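Local atomic coordinates of Xaa-Pro Dipeptidase (PDB entry 2QS8), a protein that probably acts as a metal-dependent dipeptidase or carboxypeptidase of the amidohydrolase superfamily, cleaving residues from the C-terminal end of short peptides. Residues T327-V331 / Q332-T336. Sequence-based numbering, arbitrary orientation.
With MET (methionine), chain D.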
loop_
_atom_site.group_PDB
_atom_site.type_symbol
_atom_site.label_atom_id
_atom_site.label_comp_id
_atom_site.label_asym_id
_atom_site.label_seq_id
_atom_site.Cartn_x
_atom_site.Cartn_y
_atom_site.Cartn_z
ATOM N N THR A 327 -3.748 9.852 -35.412
ATOM C CA THR A 327 -5.168 9.827 -35.772
ATOM C C THR A 327 -6.190 9.214 -34.795
ATOM O O THR A 327 -7.366 9.576 -34.809
ATOM C CB THR A 327 -5.335 9.082 -37.104
ATOM O OG1 THR A 327 -5.110 7.685 -36.885
ATOM C CG2 THR A 327 -4.295 9.573 -38.122
ATOM N N ASP A 328 -5.731 8.285 -33.964
ATOM C CA ASP A 328 -6.590 7.571 -33.033
ATOM C C ASP A 328 -7.457 6.608 -33.851
ATOM O O ASP A 328 -8.644 6.395 -33.558
ATOM C CB ASP A 328 -7.470 8.523 -32.206
ATOM C CG ASP A 328 -8.023 7.863 -30.937
ATOM O OD1 ASP A 328 -7.706 6.685 -30.664
ATOM O OD2 ASP A 328 -8.774 8.524 -30.192
ATOM N N ALA A 329 -6.847 6.054 -34.894
ATOM C CA ALA A 329 -7.494 5.061 -35.742
ATOM C C ALA A 329 -7.789 3.867 -34.824
ATOM O O ALA A 329 -6.904 3.369 -34.130
ATOM C CB ALA A 329 -6.561 4.646 -36.868
ATOM N N GLY A 330 -9.009 3.400 -34.837
ATOM C CA GLY A 330 -9.461 2.329 -33.961
ATOM C C GLY A 330 -10.798 2.825 -33.436
ATOM O O GLY A 330 -11.615 2.071 -32.918
ATOM N N VAL A 331 -10.963 4.120 -33.593
ATOM C CA VAL A 331 -12.167 4.824 -33.387
ATOM C C VAL A 331 -12.784 4.759 -34.759
ATOM O O VAL A 331 -13.717 4.009 -35.004
ATOM C CB VAL A 331 -11.918 6.288 -32.933
ATOM C CG1 VAL A 331 -13.226 7.042 -32.859
ATOM C CG2 VAL A 331 -11.201 6.302 -31.589
ATOM N N GLN A 332 -12.258 5.570 -35.675
ATOM C CA GLN A 332 -12.688 5.488 -37.068
ATOM C C GLN A 332 -12.030 4.261 -37.660
ATOM O O GLN A 332 -11.139 3.679 -37.039
ATOM C CB GLN A 332 -12.313 6.761 -37.860
ATOM C CG GLN A 332 -10.820 7.023 -37.964
ATOM C CD GLN A 332 -10.261 7.771 -36.757
ATOM O OE1 GLN A 332 -11.026 8.325 -35.963
ATOM N NE2 GLN A 332 -8.986 7.920 -36.428
ATOM N N LYS A 333 -12.443 3.858 -38.855
ATOM C CA LYS A 333 -11.870 2.672 -39.494
ATOM C C LYS A 333 -10.364 2.789 -39.742
ATOM O O LYS A 333 -9.855 3.873 -40.028
ATOM C CB LYS A 333 -12.564 2.409 -40.829
ATOM C CG LYS A 333 -14.016 1.962 -40.747
ATOM C CD LYS A 333 -14.108 0.451 -40.602
ATOM C CE LYS A 333 -15.273 -0.127 -41.401
ATOM N NZ LYS A 333 -16.576 0.497 -41.046
ATOM N N HIS A 334 -9.661 1.663 -39.635
ATOM C CA HIS A 334 -8.223 1.626 -39.878
ATOM C C HIS A 334 -8.041 1.715 -41.380
ATOM O O HIS A 334 -8.831 1.142 -42.135
ATOM C CB HIS A 334 -7.613 0.312 -39.366
ATOM C CG HIS A 334 -7.519 0.225 -37.875
ATOM N ND1 HIS A 334 -6.539 0.873 -37.153
ATOM C CD2 HIS A 334 -8.319 -0.382 -36.966
ATOM C CE1 HIS A 334 -6.745 0.671 -35.864
ATOM N NE2 HIS A 334 -7.817 -0.086 -35.723
ATOM N N GLY A 335 -7.010 2.426 -41.820
ATOM C CA GLY A 335 -6.782 2.565 -43.245
ATOM C C GLY A 335 -7.236 3.911 -43.789
ATOM O O GLY A 335 -6.942 4.267 -44.932
ATOM N N THR A 336 -7.958 4.669 -42.978
ATOM C CA THR A 336 -8.422 5.985 -43.400
ATOM C C THR A 336 -7.520 7.049 -42.762
ATOM O O THR A 336 -7.863 8.232 -42.699
ATOM C CB THR A 336 -9.888 6.217 -42.965
ATOM O OG1 THR A 336 -9.971 6.217 -41.531
ATOM C CG2 THR A 336 -10.788 5.111 -43.546
HETATM N N MET D . -10.425 8.011 -27.772
HETATM C CA MET D . -10.669 9.419 -27.342
HETATM C C MET D . -11.630 9.493 -26.158
HETATM O O MET D . -11.584 10.508 -25.433
HETATM C CB MET D . -11.246 10.222 -28.506
HETATM C CG MET D . -11.461 11.674 -28.177
HETATM S SD MET D . -11.915 12.584 -29.612
HETATM C CE MET D . -10.385 12.529 -30.499
HETATM O OXT MET D . -12.419 8.540 -25.980
#
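Q332 reaches back to T327 in a local loop closure, on the irregular stretch that joins helix 299-319 to helix 339-346 beside the metal site of this amidohydrolase TIM barrel. Its chain, bent at chi2 (-85°), folds the carboxamide back against the preceding turn, where NE2 donates to T327 O at 2.8 Å. The carbonyl receives this bond from above its plane, although it lies close to the plane of the amide itself. Glutamine suits the place, long enough to span the turn and ending in an N-H donor. With an alanine here, T327 O would probably lose this side-chain donor, and the carboxamide's tie across the turn would be gone. A second tie comes from the backbone, G330 N to Q332 O at 3.1 Å; G330 has backbone angles that would jam a CB against the preceding carbonyl. H334 lays one ring face over G330 N, and its ND1 lies 3.8 Å from A329 CB, a methyl small enough to fit there. The imidazole's NE2 hydrogen-bonds Q74 O, while T327 OG1 hydrogen-bonds OD2 of D67. D328, with CG anti to its own N (chi1 -161°), carries its carboxylate to the magnesium ion, whose site H69 and H71 complete. OD2 of D328 accepts a hydrogen bond from MET N of the bound methionine at 3.0 Å. The turn's internal bonds therefore probably help position a carboxylate shared by metal and ligand.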